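Local coordinates for aspartate aminotransferase (Rhodobacter sphaeroides, PDB 3NRA), which probably catalyses the pyridoxal phosphate-dependent transfer of an amino group from L-aspartate to 2-oxoglutarate, giving oxaloacetate and L-glutamate, at residues Val194-Ser197 with Ala198-Gly202. Residues are numbered along the deposited sequence; the frame is centred on the assembly and turned at random.
Sequences VVYS and AEEIG
Ser197 and Glu200 form a capping box at the start of helix 198-211, a worked example of how a helix and the loop leading into it can exchange hydrogen bonds in both directions. In one direction the helix gives: Glu200 N donates to Ser197 OG at 2.9 Å, nearly straight at 168°. The serine reaches this N-H because its hydroxyl sits between its own backbone N and carbonyl carbon (chi1 71°), which turns it toward the first turn of the helix. In the other direction the loop gives, Ser197 N pointing at Glu200 OE1 over 2.9 Å and meeting the anti lone pair, the one turned away from OE2. Glu200 gets there with CG beside its own backbone N and an extended chain beyond, which carries the carboxylate back past the helix end. The first regular backbone bond, Ile201 N to Ser197 O at 3.0 Å, continues the helix from the cap.

The same carboxylate also joins a second loop: OE1 accepts from Ala165 N, and OE2 from Gly166 N and Leu167 N. Several N-H groups thus converge on a buried charge and would be expected to stabilise its ionised form. A glutamine in place of Glu200 carries no charge and would probably leave two of these backbone N-H groups facing an amide nitrogen that cannot accept from them.

Tyr196, in the loop between strand 182-186 and the helix, packs against both Glu200 and Ile201. Its side chain crosses that of Glu200 at about a right angle, Tyr196 CD2 lying 4.0 Å from Glu200 OE1 and the ring plane 42° from the carboxylate; the ring also stacks edge-to-face with Phe185. At the base of that ring the contact is apolar, Tyr196 CB resting 3.7 Å from Ile201 CD1.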
ATOM      1  N   VAL B 194     -20.694   3.295 -18.005  1.00 13.59           N
ATOM      2  CA  VAL B 194     -21.814   4.222 -17.941  1.00 13.74           C
ATOM      3  C   VAL B 194     -21.598   5.262 -16.820  1.00 13.49           C
ATOM      4  O   VAL B 194     -20.987   4.982 -15.791  1.00 13.65           O
ATOM      5  CB  VAL B 194     -23.172   3.487 -17.747  1.00 13.49           C
ATOM      6  CG1 VAL B 194     -23.440   2.548 -18.908  1.00 12.05           C
ATOM      7  CG2 VAL B 194     -23.208   2.761 -16.422  1.00 13.75           C
ATOM      8  N   VAL B 195     -22.124   6.450 -17.040  1.00 13.86           N
ATOM      9  CA  VAL B 195     -21.942   7.591 -16.129  1.00 13.78           C
ATOM     10  C   VAL B 195     -23.297   7.891 -15.539  1.00 13.41           C
ATOM     11  O   VAL B 195     -24.292   7.840 -16.243  1.00 14.02           O
ATOM     12  CB  VAL B 195     -21.415   8.829 -16.917  1.00 13.85           C
ATOM     13  CG1 VAL B 195     -21.593  10.107 -16.116  1.00 13.13           C
ATOM     14  CG2 VAL B 195     -19.918   8.608 -17.317  1.00 15.18           C
ATOM     15  N   TYR B 196     -23.349   8.191 -14.257  1.00 13.23           N
ATOM     16  CA  TYR B 196     -24.647   8.429 -13.596  1.00 14.14           C
ATOM     17  C   TYR B 196     -25.179   9.795 -14.032  1.00 14.76           C
ATOM     18  O   TYR B 196     -24.429  10.725 -14.166  1.00 14.07           O
ATOM     19  CB  TYR B 196     -24.510   8.353 -12.080  1.00 13.91           C
ATOM     20  CG  TYR B 196     -24.317   6.930 -11.552  1.00 13.14           C
ATOM     21  CD1 TYR B 196     -23.139   6.229 -11.780  1.00 14.55           C
ATOM     22  CD2 TYR B 196     -25.315   6.294 -10.858  1.00 17.88           C
ATOM     23  CE1 TYR B 196     -22.966   4.936 -11.323  1.00 16.04           C
ATOM     24  CE2 TYR B 196     -25.150   4.985 -10.397  1.00 18.42           C
ATOM     25  CZ  TYR B 196     -23.977   4.323 -10.632  1.00 16.43           C
ATOM     26  OH  TYR B 196     -23.812   3.041 -10.158  1.00 16.50           O
ATOM     27  N   SER B 197     -26.471   9.874 -14.323  1.00 15.64           N
ATOM     28  CA  SER B 197     -27.105  11.146 -14.734  1.00 16.57           C
ATOM     29  C   SER B 197     -27.133  12.150 -13.580  1.00 16.67           C
ATOM     30  O   SER B 197     -26.972  11.771 -12.416  1.00 15.23           O
ATOM     31  CB  SER B 197     -28.547  10.894 -15.190  1.00 16.68           C
ATOM     32  OG  SER B 197     -29.365  10.577 -14.065  1.00 16.82           O
ATOM     33  N   ALA B 198     -27.346  13.421 -13.921  1.00 16.89           N
ATOM     34  CA  ALA B 198     -27.588  14.494 -12.939  1.00 18.52           C
ATOM     35  C   ALA B 198     -28.681  14.124 -11.928  1.00 19.30           C
ATOM     36  O   ALA B 198     -28.521  14.328 -10.750  1.00 19.99           O
ATOM     37  CB  ALA B 198     -27.974  15.820 -13.675  1.00 18.12           C
ATOM     38  N   GLU B 199     -29.744  13.506 -12.414  1.00 20.42           N
ATOM     39  CA  GLU B 199     -30.871  13.120 -11.586  1.00 22.45           C
ATOM     40  C   GLU B 199     -30.498  11.948 -10.659  1.00 20.71           C
ATOM     41  O   GLU B 199     -30.806  11.980  -9.478  1.00 21.57           O
ATOM     42  CB  GLU B 199     -32.085  12.749 -12.491  1.00 24.09           C
ATOM     43  CG  GLU B 199     -33.443  13.145 -11.949  1.00 32.12           C
ATOM     44  CD  GLU B 199     -33.976  12.219 -10.830  1.00 39.64           C
ATOM     45  OE1 GLU B 199     -33.622  11.015 -10.812  1.00 45.16           O
ATOM     46  OE2 GLU B 199     -34.781  12.707  -9.982  1.00 45.12           O
ATOM     47  N   GLU B 200     -29.792  10.941 -11.185  1.00 19.44           N
ATOM     48  CA  GLU B 200     -29.308   9.831 -10.343  1.00 17.56           C
ATOM     49  C   GLU B 200     -28.413  10.311  -9.212  1.00 16.92           C
ATOM     50  O   GLU B 200     -28.552   9.869  -8.083  1.00 16.58           O
ATOM     51  CB  GLU B 200     -28.589   8.762 -11.168  1.00 16.94           C
ATOM     52  CG  GLU B 200     -29.577   7.864 -12.001  1.00 15.76           C
ATOM     53  CD  GLU B 200     -28.883   6.982 -12.993  1.00 15.93           C
ATOM     54  OE1 GLU B 200     -27.933   7.455 -13.689  1.00 14.56           O
ATOM     55  OE2 GLU B 200     -29.313   5.818 -13.123  1.00 13.31           O
ATOM     56  N   ILE B 201     -27.510  11.231  -9.518  1.00 15.58           N
ATOM     57  CA  ILE B 201     -26.568  11.726  -8.526  1.00 14.52           C
ATOM     58  C   ILE B 201     -27.294  12.602  -7.497  1.00 14.60           C
ATOM     59  O   ILE B 201     -26.959  12.576  -6.308  1.00 14.83           O
ATOM     60  CB  ILE B 201     -25.416  12.498  -9.220  1.00 14.99           C
ATOM     61  CG1 ILE B 201     -24.540  11.503 -10.026  1.00 13.52           C
ATOM     62  CG2 ILE B 201     -24.590  13.331  -8.217  1.00 13.35           C
ATOM     63  CD1 ILE B 201     -23.713  10.506  -9.183  1.00 11.76           C
ATOM     64  N   GLY B 202     -28.307  13.332  -7.949  1.00 14.73           N
ATOM     65  CA  GLY B 202     -29.134  14.146  -7.063  1.00 16.51           C
ATOM     66  C   GLY B 202     -29.904  13.303  -6.062  1.00 16.58           C
ATOM     67  O   GLY B 202     -29.945  13.617  -4.873  1.00 17.60           O
TER